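Local coordinates for Tol-Pal system protein TolB (Acinetobacter baumannii, PDB 7MX5) that is a periplasmic part of the Tol-Pal system, which probably helps the outer membrane invaginate during cell division and stay intact, at residues Asp170-Pro175 and Ile184-Phe189; Ala137-Asn142 and Tyr150-Ala155; Lys16-Pro21 and Ala66-Val71. All blocks are in the same frame, centred on the assembly; numbering follows the deposited sequence.

Interaction 1 (Asp170-Pro175 and Ile184-Phe189)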
ATOM      1  N   ASP A 170      11.394 -22.166   2.383  1.00 38.38           N
ATOM      2  CA  ASP A 170      10.825 -22.414   1.071  1.00 37.05           C
ATOM      3  C   ASP A 170      10.058 -21.186   0.609  1.00 45.91           C
ATOM      4  O   ASP A 170       9.652 -20.355   1.430  1.00 34.71           O
ATOM      5  CB  ASP A 170       9.902 -23.641   1.108  1.00 44.86           C
ATOM      6  CG  ASP A 170      10.660 -24.930   1.362  1.00 62.29           C
ATOM      7  OD1 ASP A 170      11.418 -25.360   0.468  1.00 48.24           O
ATOM      8  OD2 ASP A 170      10.503 -25.509   2.458  1.00 63.72           O
ATOM      9  N   PRO A 171       9.857 -21.033  -0.702  1.00 50.72           N
ATOM     10  CA  PRO A 171       9.244 -19.802  -1.223  1.00 38.61           C
ATOM     11  C   PRO A 171       7.887 -19.501  -0.603  1.00 39.38           C
ATOM     12  O   PRO A 171       7.035 -20.380  -0.460  1.00 45.15           O
ATOM     13  CB  PRO A 171       9.119 -20.078  -2.726  1.00 45.83           C
ATOM     14  CG  PRO A 171      10.139 -21.110  -3.027  1.00 38.87           C
ATOM     15  CD  PRO A 171      10.448 -21.863  -1.769  1.00 42.30           C
ATOM     16  N   ILE A 172       7.702 -18.236  -0.228  1.00 38.23           N
ATOM     17  CA  ILE A 172       6.405 -17.680   0.145  1.00 37.16           C
ATOM     18  C   ILE A 172       6.122 -16.539  -0.819  1.00 34.79           C
ATOM     19  O   ILE A 172       6.898 -15.577  -0.890  1.00 33.58           O
ATOM     20  CB  ILE A 172       6.382 -17.190   1.601  1.00 40.85           C
ATOM     21  CG1 ILE A 172       6.499 -18.369   2.569  1.00 41.27           C
ATOM     22  CG2 ILE A 172       5.111 -16.400   1.875  1.00 35.03           C
ATOM     23  CD1 ILE A 172       6.722 -17.953   4.008  1.00 45.67           C
ATOM     24  N   LEU A 173       5.024 -16.643  -1.565  1.00 28.98           N
ATOM     25  CA  LEU A 173       4.762 -15.734  -2.672  1.00 30.96           C
ATOM     26  C   LEU A 173       3.365 -15.136  -2.579  1.00 43.13           C
ATOM     27  O   LEU A 173       2.441 -15.742  -2.030  1.00 42.52           O
ATOM     28  CB  LEU A 173       4.914 -16.442  -4.027  1.00 31.70           C
ATOM     29  CG  LEU A 173       6.084 -17.413  -4.195  1.00 39.61           C
ATOM     30  CD1 LEU A 173       5.876 -18.286  -5.421  1.00 33.95           C
ATOM     31  CD2 LEU A 173       7.399 -16.657  -4.289  1.00 39.67           C
ATOM     32  N   SER A 174       3.235 -13.928  -3.130  1.00 37.53           N
ATOM     33  CA  SER A 174       1.974 -13.251  -3.413  1.00 34.01           C
ATOM     34  C   SER A 174       1.077 -13.108  -2.189  1.00 31.58           C
ATOM     35  O   SER A 174       0.047 -13.789  -2.094  1.00 32.93           O
ATOM     36  CB  SER A 174       1.223 -13.997  -4.518  1.00 38.54           C
ATOM     37  OG  SER A 174       2.035 -14.156  -5.667  1.00 48.36           O
ATOM     38  N   PRO A 175       1.413 -12.232  -1.243  1.00 30.99           N
ATOM     39  CA  PRO A 175       0.466 -11.928  -0.160  1.00 38.46           C
ATOM     40  C   PRO A 175      -0.704 -11.116  -0.699  1.00 35.76           C
ATOM     41  O   PRO A 175      -0.516 -10.145  -1.435  1.00 41.70           O
ATOM     42  CB  PRO A 175       1.300 -11.124   0.846  1.00 26.58           C
ATOM     43  CG  PRO A 175       2.698 -11.083   0.313  1.00 37.27           C
ATOM     44  CD  PRO A 175       2.669 -11.475  -1.124  1.00 40.01           C
ATOM     45  N   ILE A 184      -5.138 -12.599   5.815  1.00 33.50           N
ATOM     46  CA  ILE A 184      -4.178 -12.492   4.726  1.00 39.49           C
ATOM     47  C   ILE A 184      -3.979 -13.873   4.121  1.00 42.31           C
ATOM     48  O   ILE A 184      -4.003 -14.884   4.832  1.00 40.50           O
ATOM     49  CB  ILE A 184      -2.835 -11.891   5.196  1.00 41.46           C
ATOM     50  CG1 ILE A 184      -1.919 -11.629   4.000  1.00 39.98           C
ATOM     51  CG2 ILE A 184      -2.151 -12.803   6.206  1.00 45.31           C
ATOM     52  CD1 ILE A 184      -1.278 -10.270   4.015  1.00 37.32           C
ATOM     53  N   ALA A 185      -3.808 -13.915   2.804  1.00 32.85           N
ATOM     54  CA  ALA A 185      -3.539 -15.149   2.088  1.00 32.16           C
ATOM     55  C   ALA A 185      -2.173 -15.068   1.423  1.00 40.99           C
ATOM     56  O   ALA A 185      -1.638 -13.983   1.179  1.00 34.57           O
ATOM     57  CB  ALA A 185      -4.614 -15.440   1.037  1.00 29.07           C
ATOM     58  N   TYR A 186      -1.616 -16.238   1.123  1.00 34.48           N
ATOM     59  CA  TYR A 186      -0.283 -16.320   0.547  1.00 37.54           C
ATOM     60  C   TYR A 186      -0.085 -17.712  -0.030  1.00 36.04           C
ATOM     61  O   TYR A 186      -0.799 -18.657   0.315  1.00 30.97           O
ATOM     62  CB  TYR A 186       0.795 -16.011   1.590  1.00 38.61           C
ATOM     63  CG  TYR A 186       0.677 -16.844   2.848  1.00 41.12           C
ATOM     64  CD1 TYR A 186       1.323 -18.068   2.956  1.00 38.70           C
ATOM     65  CD2 TYR A 186      -0.087 -16.409   3.925  1.00 38.04           C
ATOM     66  CE1 TYR A 186       1.215 -18.834   4.100  1.00 41.90           C
ATOM     67  CE2 TYR A 186      -0.199 -17.167   5.075  1.00 32.62           C
ATOM     68  CZ  TYR A 186       0.456 -18.380   5.157  1.00 39.81           C
ATOM     69  OH  TYR A 186       0.350 -19.143   6.297  1.00 34.25           O
ATOM     70  N   VAL A 187       0.901 -17.824  -0.913  1.00 40.07           N
ATOM     71  CA  VAL A 187       1.296 -19.096  -1.502  1.00 38.09           C
ATOM     72  C   VAL A 187       2.563 -19.557  -0.800  1.00 38.68           C
ATOM     73  O   VAL A 187       3.568 -18.837  -0.781  1.00 37.82           O
ATOM     74  CB  VAL A 187       1.516 -18.969  -3.017  1.00 36.77           C
ATOM     75  CG1 VAL A 187       1.823 -20.331  -3.624  1.00 43.86           C
ATOM     76  CG2 VAL A 187       0.298 -18.345  -3.668  1.00 29.87           C
ATOM     77  N   SER A 188       2.518 -20.751  -0.217  1.00 47.05           N
ATOM     78  CA  SER A 188       3.629 -21.285   0.553  1.00 48.93           C
ATOM     79  C   SER A 188       4.102 -22.598  -0.050  1.00 39.34           C
ATOM     80  O   SER A 188       3.296 -23.400  -0.533  1.00 33.83           O
ATOM     81  CB  SER A 188       3.236 -21.499   2.018  1.00 52.29           C
ATOM     82  OG  SER A 188       4.294 -22.099   2.746  1.00 52.52           O
ATOM     83  N   PHE A 189       5.418 -22.806  -0.022  1.00 47.43           N
ATOM     84  CA  PHE A 189       6.030 -24.056  -0.451  1.00 46.88           C
ATOM     85  C   PHE A 189       6.692 -24.793   0.710  1.00 56.82           C
ATOM     86  O   PHE A 189       7.557 -25.644   0.481  1.00 64.40           O
ATOM     87  CB  PHE A 189       7.051 -23.802  -1.563  1.00 44.94           C
ATOM     88  CG  PHE A 189       6.445 -23.334  -2.859  1.00 49.51           C
ATOM     89  CD1 PHE A 189       5.938 -22.050  -2.984  1.00 51.38           C
ATOM     90  CD2 PHE A 189       6.391 -24.178  -3.957  1.00 47.46           C
ATOM     91  CE1 PHE A 189       5.384 -21.619  -4.175  1.00 41.00           C
ATOM     92  CE2 PHE A 189       5.840 -23.752  -5.152  1.00 56.72           C
ATOM     93  CZ  PHE A 189       5.336 -22.469  -5.261  1.00 52.05           C
TER
HETATM   94  O   HOH W   1       6.993 -21.740   2.227  1.00 48.72           O
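Leu173 and Phe189 form the apolar centre of this antiparallel hairpin, the first two strands of a four-stranded β-propeller blade. Leu173 CD1 lies 3.6 Å from Phe189 CE1. Phe189 CG is anti to its own carbonyl carbon (chi1 -68°), and the ring beyond it crosses Pro171 at about a right angle, with CD1 3.8 Å from Pro171 CB. Val187 lies on the same face of the sheet as Leu173 and packs beside it. The other face carries Ile172, whose CG2 meets Tyr186 CD1 at 4.3 Å; the hydroxyl of that tyrosine is bonded to Gln199. Toward the turn, Pro175 CB rests on Ile184 CD1, and Leu152 of the preceding blade touches Pro175. Leu173 and Val187 are a hydrogen-bonded pair: Leu173 N reaches Val187 O at 2.7 Å, and Val187 N returns to Leu173 O at 2.8 Å. At the polar edge, Phe189 N gives a bent bond to Pro171 O (2.9 Å, 139° at the hydrogen). A water also donates to Pro171 O, at 3.0 Å. Ser188 OG, itself hydrogen-bonded to Glu190 OE1, accepts the other proton of that water at 2.8 Å.

Interaction 2 (Ala137-Asn142 and Tyr150-Ala155)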
ATOM      1  N   ALA A 137       1.825  -5.524   3.643  1.00 34.86           N
ATOM      2  CA  ALA A 137       2.426  -6.846   3.695  1.00 35.26           C
ATOM      3  C   ALA A 137       3.523  -6.968   2.647  1.00 32.60           C
ATOM      4  O   ALA A 137       3.457  -6.356   1.578  1.00 37.28           O
ATOM      5  CB  ALA A 137       1.373  -7.931   3.478  1.00 34.64           C
ATOM      6  N   TYR A 138       4.537  -7.769   2.962  1.00 31.88           N
ATOM      7  CA  TYR A 138       5.673  -7.953   2.070  1.00 35.29           C
ATOM      8  C   TYR A 138       6.360  -9.265   2.424  1.00 33.67           C
ATOM      9  O   TYR A 138       6.125  -9.846   3.485  1.00 31.93           O
ATOM     10  CB  TYR A 138       6.650  -6.776   2.162  1.00 35.20           C
ATOM     11  CG  TYR A 138       7.115  -6.473   3.570  1.00 40.29           C
ATOM     12  CD1 TYR A 138       6.395  -5.614   4.391  1.00 38.64           C
ATOM     13  CD2 TYR A 138       8.273  -7.047   4.079  1.00 42.93           C
ATOM     14  CE1 TYR A 138       6.815  -5.337   5.679  1.00 39.62           C
ATOM     15  CE2 TYR A 138       8.701  -6.774   5.363  1.00 35.79           C
ATOM     16  CZ  TYR A 138       7.968  -5.920   6.159  1.00 39.17           C
ATOM     17  OH  TYR A 138       8.392  -5.648   7.440  1.00 37.38           O
ATOM     18  N   VAL A 139       7.217  -9.724   1.517  1.00 29.03           N
ATOM     19  CA  VAL A 139       7.967 -10.962   1.692  1.00 37.33           C
ATOM     20  C   VAL A 139       9.451 -10.635   1.622  1.00 42.63           C
ATOM     21  O   VAL A 139       9.943 -10.175   0.584  1.00 40.29           O
ATOM     22  CB  VAL A 139       7.595 -12.016   0.638  1.00 34.39           C
ATOM     23  CG1 VAL A 139       8.416 -13.279   0.848  1.00 31.40           C
ATOM     24  CG2 VAL A 139       6.109 -12.326   0.698  1.00 38.28           C
ATOM     25  N   LEU A 140      10.159 -10.871   2.723  1.00 38.38           N
ATOM     26  CA  LEU A 140      11.603 -10.694   2.769  1.00 38.06           C
ATOM     27  C   LEU A 140      12.283 -11.970   2.293  1.00 41.17           C
ATOM     28  O   LEU A 140      12.019 -13.056   2.820  1.00 40.72           O
ATOM     29  CB  LEU A 140      12.063 -10.344   4.185  1.00 34.90           C
ATOM     30  CG  LEU A 140      11.598  -8.999   4.746  1.00 50.27           C
ATOM     31  CD1 LEU A 140      12.036  -8.842   6.193  1.00 45.61           C
ATOM     32  CD2 LEU A 140      12.129  -7.856   3.897  1.00 44.07           C
ATOM     33  N   ARG A 141      13.152 -11.836   1.295  1.00 39.56           N
ATOM     34  CA  ARG A 141      13.902 -12.957   0.743  1.00 32.23           C
ATOM     35  C   ARG A 141      15.373 -12.779   1.089  1.00 42.83           C
ATOM     36  O   ARG A 141      15.985 -11.774   0.713  1.00 32.66           O
ATOM     37  CB  ARG A 141      13.716 -13.054  -0.770  1.00 40.81           C
ATOM     38  CG  ARG A 141      12.273 -13.224  -1.211  1.00 42.05           C
ATOM     39  CD  ARG A 141      12.186 -13.405  -2.716  1.00 46.01           C
ATOM     40  NE  ARG A 141      10.807 -13.459  -3.184  1.00 43.89           N
ATOM     41  CZ  ARG A 141      10.455 -13.622  -4.452  1.00 37.53           C
ATOM     42  NH1 ARG A 141      11.359 -13.758  -5.408  1.00 44.63           N
ATOM     43  NH2 ARG A 141       9.164 -13.649  -4.768  1.00 45.50           N
ATOM     44  N   ASN A 142      15.935 -13.752   1.803  1.00 41.60           N
ATOM     45  CA  ASN A 142      17.336 -13.711   2.214  1.00 35.20           C
ATOM     46  C   ASN A 142      17.934 -15.105   2.082  1.00 45.43           C
ATOM     47  O   ASN A 142      17.775 -15.944   2.984  1.00 44.41           O
ATOM     48  CB  ASN A 142      17.482 -13.189   3.641  1.00 38.31           C
ATOM     49  CG  ASN A 142      18.874 -12.661   3.928  1.00 51.13           C
ATOM     50  OD1 ASN A 142      19.802 -12.863   3.143  1.00 56.80           O
ATOM     51  ND2 ASN A 142      19.028 -11.987   5.059  1.00 41.09           N
ATOM     52  N   TYR A 150      12.548 -17.142   3.333  1.00 39.88           N
ATOM     53  CA  TYR A 150      11.391 -16.323   3.000  1.00 37.90           C
ATOM     54  C   TYR A 150      10.629 -16.017   4.278  1.00 35.16           C
ATOM     55  O   TYR A 150      10.363 -16.923   5.075  1.00 38.15           O
ATOM     56  CB  TYR A 150      10.479 -17.029   1.991  1.00 36.61           C
ATOM     57  CG  TYR A 150      11.128 -17.309   0.655  1.00 41.14           C
ATOM     58  CD1 TYR A 150      11.947 -18.417   0.476  1.00 46.54           C
ATOM     59  CD2 TYR A 150      10.915 -16.471  -0.432  1.00 39.49           C
ATOM     60  CE1 TYR A 150      12.539 -18.680  -0.745  1.00 46.46           C
ATOM     61  CE2 TYR A 150      11.502 -16.727  -1.658  1.00 50.41           C
ATOM     62  CZ  TYR A 150      12.314 -17.833  -1.808  1.00 50.80           C
ATOM     63  OH  TYR A 150      12.902 -18.092  -3.025  1.00 52.98           O
ATOM     64  N   THR A 151      10.283 -14.748   4.474  1.00 38.52           N
ATOM     65  CA  THR A 151       9.562 -14.308   5.662  1.00 39.21           C
ATOM     66  C   THR A 151       8.430 -13.387   5.238  1.00 46.36           C
ATOM     67  O   THR A 151       8.677 -12.318   4.669  1.00 36.03           O
ATOM     68  CB  THR A 151      10.492 -13.594   6.646  1.00 34.28           C
ATOM     69  OG1 THR A 151      11.517 -14.497   7.081  1.00 41.14           O
ATOM     70  CG2 THR A 151       9.712 -13.105   7.854  1.00 34.82           C
ATOM     71  N   LEU A 152       7.195 -13.800   5.509  1.00 45.52           N
ATOM     72  CA  LEU A 152       6.026 -12.970   5.259  1.00 37.42           C
ATOM     73  C   LEU A 152       5.810 -12.055   6.458  1.00 43.79           C
ATOM     74  O   LEU A 152       5.621 -12.531   7.583  1.00 33.33           O
ATOM     75  CB  LEU A 152       4.789 -13.830   5.005  1.00 24.10           C
ATOM     76  CG  LEU A 152       3.479 -13.069   4.794  1.00 29.57           C
ATOM     77  CD1 LEU A 152       3.644 -11.969   3.759  1.00 34.41           C
ATOM     78  CD2 LEU A 152       2.374 -14.022   4.389  1.00 32.24           C
ATOM     79  N   GLN A 153       5.837 -10.747   6.217  1.00 36.53           N
ATOM     80  CA  GLN A 153       5.722  -9.759   7.277  1.00 39.94           C
ATOM     81  C   GLN A 153       4.642  -8.745   6.936  1.00 45.15           C
ATOM     82  O   GLN A 153       4.332  -8.509   5.765  1.00 36.01           O
ATOM     83  CB  GLN A 153       7.050  -9.028   7.512  1.00 33.94           C
ATOM     84  CG  GLN A 153       8.080  -9.831   8.281  1.00 43.81           C
ATOM     85  CD  GLN A 153       9.082  -8.949   8.996  1.00 53.87           C
ATOM     86  OE1 GLN A 153       9.354  -7.825   8.569  1.00 43.73           O
ATOM     87  NE2 GLN A 153       9.639  -9.453  10.091  1.00 40.53           N
ATOM     88  N   ILE A 154       4.071  -8.152   7.981  1.00 41.44           N
ATOM     89  CA  ILE A 154       3.128  -7.047   7.858  1.00 39.91           C
ATOM     90  C   ILE A 154       3.609  -5.929   8.769  1.00 39.14           C
ATOM     91  O   ILE A 154       3.846  -6.154   9.961  1.00 42.66           O
ATOM     92  CB  ILE A 154       1.691  -7.468   8.222  1.00 34.24           C
ATOM     93  CG1 ILE A 154       1.201  -8.575   7.290  1.00 33.53           C
ATOM     94  CG2 ILE A 154       0.757  -6.275   8.148  1.00 35.51           C
ATOM     95  CD1 ILE A 154      -0.146  -9.146   7.681  1.00 39.93           C
ATOM     96  N   ALA A 155       3.760  -4.731   8.211  1.00 38.69           N
ATOM     97  CA  ALA A 155       4.268  -3.593   8.959  1.00 44.41           C
ATOM     98  C   ALA A 155       3.418  -2.369   8.653  1.00 40.10           C
ATOM     99  O   ALA A 155       2.567  -2.381   7.760  1.00 36.02           O
ATOM    100  CB  ALA A 155       5.742  -3.319   8.636  1.00 33.67           C
TER
HETATM  101  O   HOH W   2      13.442 -13.993   4.829  1.00 36.04           O
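Leu140 O takes two hydrogen bonds, from Thr151 N at 2.9 Å and from a water at 2.6 Å, and Tyr150 CA adds a weaker C-H...O contact. The same water is hydrogen-bonded to Thr151 OG1 at 3.0 Å, so it ties the side chain of Thr151 to the opposing backbone. Leu140 N completes this pair by donating to Thr151 O, and Tyr138 and Gln153 exchange the same two backbone bonds one hydrogen-bonded pair further on.

Their side chains meet as well. Tyr138 OH donates to Gln153 OE1 over a short 2.6 Å, with the hydroxyl tilted 21° from the amide carbonyl plane. Tyr138 CG sits between its backbone N and carbonyl carbon (chi1 54°), and one face of the ring beyond it takes Gln153 CB, 3.5 Å from Tyr138 CZ. Ala155 CB lies at the edge of that ring, 3.7 Å from Tyr138 CE1. The amide is fixed at its other end too, because Gln153 NE2 is hydrogen-bonded to Thr164 OG1 on the adjoining strand.

On the other face of the sheet, the extended chain of Arg141 crosses Tyr150 obliquely. Its CD is 3.6 Å from Tyr150 CE2, and the guanidinium is turned 59° from the ring plane. Val139 CG1 abuts the edge of the tyrosine ring, while Val139 CG2 packs on Leu152 CD1 at 3.9 Å. Pro175 and Leu173 of the next blade touch Val139 and Arg141 respectively on this face.

Strand 135-141 also pairs with the C-terminal strand 391-397, so the hairpin belongs to a blade built from both ends of the propeller sequence, the "Velcro" closure characteristic of β-propellers.

Interaction 3 (Lys16-Pro21 and Ala66-Val71)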
ATOM      1  N   LYS A  16       3.454  24.491   3.781  1.00 44.48           N
ATOM      2  CA  LYS A  16       4.164  24.108   4.990  1.00 49.89           C
ATOM      3  C   LYS A  16       3.208  24.074   6.175  1.00 49.26           C
ATOM      4  O   LYS A  16       2.272  24.872   6.264  1.00 55.08           O
ATOM      5  CB  LYS A  16       5.320  25.072   5.270  1.00 52.32           C
ATOM      6  CG  LYS A  16       6.083  25.490   4.021  1.00 59.54           C
ATOM      7  CD  LYS A  16       7.116  26.562   4.329  1.00 58.12           C
ATOM      8  CE  LYS A  16       8.179  26.637   3.242  1.00 68.80           C
ATOM      9  NZ  LYS A  16       7.753  25.953   1.988  1.00 77.99           N
ATOM     10  N   ILE A  17       3.445  23.133   7.082  1.00 49.01           N
ATOM     11  CA  ILE A  17       2.606  22.942   8.259  1.00 46.43           C
ATOM     12  C   ILE A  17       3.496  23.045   9.487  1.00 47.32           C
ATOM     13  O   ILE A  17       4.302  22.146   9.757  1.00 55.50           O
ATOM     14  CB  ILE A  17       1.868  21.597   8.231  1.00 44.00           C
ATOM     15  CG1 ILE A  17       1.103  21.431   6.918  1.00 54.77           C
ATOM     16  CG2 ILE A  17       0.923  21.485   9.417  1.00 39.55           C
ATOM     17  CD1 ILE A  17       0.579  20.032   6.701  1.00 44.86           C
ATOM     18  N   ALA A  18       3.354  24.138  10.232  1.00 43.13           N
ATOM     19  CA  ALA A  18       4.057  24.278  11.499  1.00 46.52           C
ATOM     20  C   ALA A  18       3.377  23.416  12.553  1.00 51.71           C
ATOM     21  O   ALA A  18       2.148  23.411  12.668  1.00 45.91           O
ATOM     22  CB  ALA A  18       4.082  25.741  11.942  1.00 58.08           C
ATOM     23  N   ILE A  19       4.175  22.675  13.315  1.00 46.98           N
ATOM     24  CA  ILE A  19       3.670  21.834  14.391  1.00 47.58           C
ATOM     25  C   ILE A  19       4.408  22.226  15.666  1.00 57.05           C
ATOM     26  O   ILE A  19       5.596  21.922  15.823  1.00 56.65           O
ATOM     27  CB  ILE A  19       3.822  20.334  14.085  1.00 56.23           C
ATOM     28  CG1 ILE A  19       3.501  19.490  15.320  1.00 55.61           C
ATOM     29  CG2 ILE A  19       5.206  20.012  13.516  1.00 57.78           C
ATOM     30  CD1 ILE A  19       3.748  18.015  15.114  1.00 62.50           C
ATOM     31  N   VAL A  20       3.718  22.923  16.558  1.00 61.78           N
ATOM     32  CA  VAL A  20       4.339  23.339  17.819  1.00 61.79           C
ATOM     33  C   VAL A  20       4.534  22.111  18.703  1.00 65.56           C
ATOM     34  O   VAL A  20       3.598  21.305  18.849  1.00 65.31           O
ATOM     35  CB  VAL A  20       3.474  24.387  18.519  1.00 60.45           C
ATOM     36  CG1 VAL A  20       4.020  24.687  19.908  1.00 68.15           C
ATOM     37  CG2 VAL A  20       3.392  25.655  17.684  1.00 63.85           C
ATOM     38  N   PRO A  21       5.726  21.906  19.281  1.00 54.86           N
ATOM     39  CA  PRO A  21       5.908  20.803  20.236  1.00 52.91           C
ATOM     40  C   PRO A  21       4.851  20.808  21.325  1.00 46.58           C
ATOM     41  O   PRO A  21       4.678  21.809  22.028  1.00 47.84           O
ATOM     42  CB  PRO A  21       7.304  21.060  20.814  1.00 46.25           C
ATOM     43  CG  PRO A  21       8.015  21.872  19.788  1.00 50.91           C
ATOM     44  CD  PRO A  21       6.999  22.547  18.906  1.00 63.37           C
ATOM     45  N   ALA A  66       5.780  34.687   8.503  1.00 79.57           N
ATOM     46  CA  ALA A  66       6.742  33.666   8.121  1.00 80.60           C
ATOM     47  C   ALA A  66       6.258  32.809   6.959  1.00 70.47           C
ATOM     48  O   ALA A  66       6.881  31.784   6.661  1.00 70.21           O
ATOM     49  CB  ALA A  66       7.069  32.776   9.321  1.00 85.33           C
ATOM     50  N   GLY A  67       5.171  33.202   6.300  1.00 70.82           N
ATOM     51  CA  GLY A  67       4.649  32.427   5.192  1.00 71.10           C
ATOM     52  C   GLY A  67       4.135  31.059   5.576  1.00 69.79           C
ATOM     53  O   GLY A  67       4.229  30.122   4.776  1.00 65.55           O
ATOM     54  N   ILE A  68       3.594  30.916   6.779  1.00 61.77           N
ATOM     55  CA  ILE A  68       3.097  29.639   7.281  1.00 61.74           C
ATOM     56  C   ILE A  68       1.575  29.656   7.190  1.00 57.01           C
ATOM     57  O   ILE A  68       0.941  30.520   7.815  1.00 59.70           O
ATOM     58  CB  ILE A  68       3.558  29.380   8.722  1.00 63.68           C
ATOM     59  CG1 ILE A  68       5.059  29.652   8.860  1.00 65.16           C
ATOM     60  CG2 ILE A  68       3.220  27.957   9.140  1.00 58.94           C
ATOM     61  CD1 ILE A  68       5.937  28.564   8.279  1.00 60.99           C
ATOM     62  N   PRO A  69       0.956  28.745   6.439  1.00 49.19           N
ATOM     63  CA  PRO A  69      -0.508  28.756   6.322  1.00 53.97           C
ATOM     64  C   PRO A  69      -1.216  27.874   7.340  1.00 55.51           C
ATOM     65  O   PRO A  69      -2.382  28.121   7.664  1.00 54.90           O
ATOM     66  CB  PRO A  69      -0.744  28.252   4.893  1.00 42.80           C
ATOM     67  CG  PRO A  69       0.470  27.425   4.564  1.00 42.65           C
ATOM     68  CD  PRO A  69       1.586  27.793   5.509  1.00 44.12           C
ATOM     69  N   TYR A  70      -0.540  26.846   7.852  1.00 47.97           N
ATOM     70  CA  TYR A  70      -1.170  25.869   8.732  1.00 38.91           C
ATOM     71  C   TYR A  70      -0.302  25.637   9.959  1.00 47.15           C
ATOM     72  O   TYR A  70       0.913  25.444   9.840  1.00 49.74           O
ATOM     73  CB  TYR A  70      -1.416  24.548   7.995  1.00 41.18           C
ATOM     74  CG  TYR A  70      -2.197  24.715   6.711  1.00 43.51           C
ATOM     75  CD1 TYR A  70      -3.502  25.193   6.728  1.00 44.32           C
ATOM     76  CD2 TYR A  70      -1.631  24.403   5.483  1.00 45.28           C
ATOM     77  CE1 TYR A  70      -4.221  25.352   5.559  1.00 43.11           C
ATOM     78  CE2 TYR A  70      -2.342  24.559   4.307  1.00 48.61           C
ATOM     79  CZ  TYR A  70      -3.636  25.033   4.351  1.00 48.84           C
ATOM     80  OH  TYR A  70      -4.348  25.189   3.183  1.00 45.67           O
ATOM     81  N   VAL A  71      -0.930  25.657  11.134  1.00 43.26           N
ATOM     82  CA  VAL A  71      -0.250  25.453  12.407  1.00 39.90           C
ATOM     83  C   VAL A  71      -0.998  24.387  13.194  1.00 39.41           C
ATOM     84  O   VAL A  71      -2.233  24.402  13.258  1.00 43.58           O
ATOM     85  CB  VAL A  71      -0.156  26.762  13.223  1.00 50.70           C
ATOM     86  CG1 VAL A  71       0.667  26.545  14.487  1.00 45.17           C
ATOM     87  CG2 VAL A  71       0.436  27.878  12.378  1.00 51.71           C
TER
HETATM   88  O   HOH W   3       3.468  27.381   2.755  1.00 51.16           O
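Ala18 and Tyr70 share the one direct hydrogen bond between these segments: Ala18 N donates to Tyr70 O at 2.8 Å, a bent bond with 143° at the hydrogen. Tyr70 O also receives a C-H...O contact from Ile17 CA at 3.4 Å. On the facing strand, Ala18 O is approached in the same manner by Val71 CA at 3.2 Å, and Ala18 has a backbone hydrogen bond with Val72, which carries the parallel pairing onward. At the start of the pairing Lys16 O faces ring carbon CD of Pro69 at 3.1 Å. A water accepts from Lys16 N at 3.1 Å and gives a long, weak bond to Gly67 O.

Gly67, with positive phi, is the C-prime residue of a Schellman motif that ends helix 60-65, so the chain turns out of the helix through Ile68 and Pro69 directly into strand 70-78. Helix 60-65 is the helical arm of a β-α-β crossover from strand 43-45 to strand 70-78, which passes over strand 16-19 lying between them and parallel to both, in the mixed sheet of the TolB amino-terminal domain.

Apolar contacts divide between the two faces of that sheet. On the face of Ala18 and Val71, Ala18 CB meets Ile68 CG2 at 3.7 Å; this branch of Ile68 is anti to its backbone N. Ala18 CB also packs against Val71 CG2 at 4.2 Å, and Val20 CG2 adds a looser contact with Val71 CG1. Trp63 of helix 60-65 touches Ala18, Ile68 and Val71 together. On the opposite face Ile17 CG2 lies 4.1 Å from Tyr70 CB, and Leu36 of helix 29-37 packs against Ile17.

Overall arrangement
Interactions 1 and 2 are hairpins of successive β-propeller blades, with centres 10 Å apart, and they pack against each other directly. Tyr150 of interaction 2 reaches the start of segment 170-175, its CD1 lying 3.5 Å from Pro171 CA. Further along the interface between the blades, Tyr186 CD2 packs on Leu152 CD2 at 3.5 Å, and Val139 CG1 meets Ile172 O at 3.3 Å. Interaction 3 belongs to the separate amino-terminal domain: its centre is about 38 Å from that of interaction 2 and about 45 Å from that of interaction 1. The nearest atoms of interactions 2 and 3 are about 21 Å apart, and interaction 3 lies on the opposite side of the chain's centre from interaction 1.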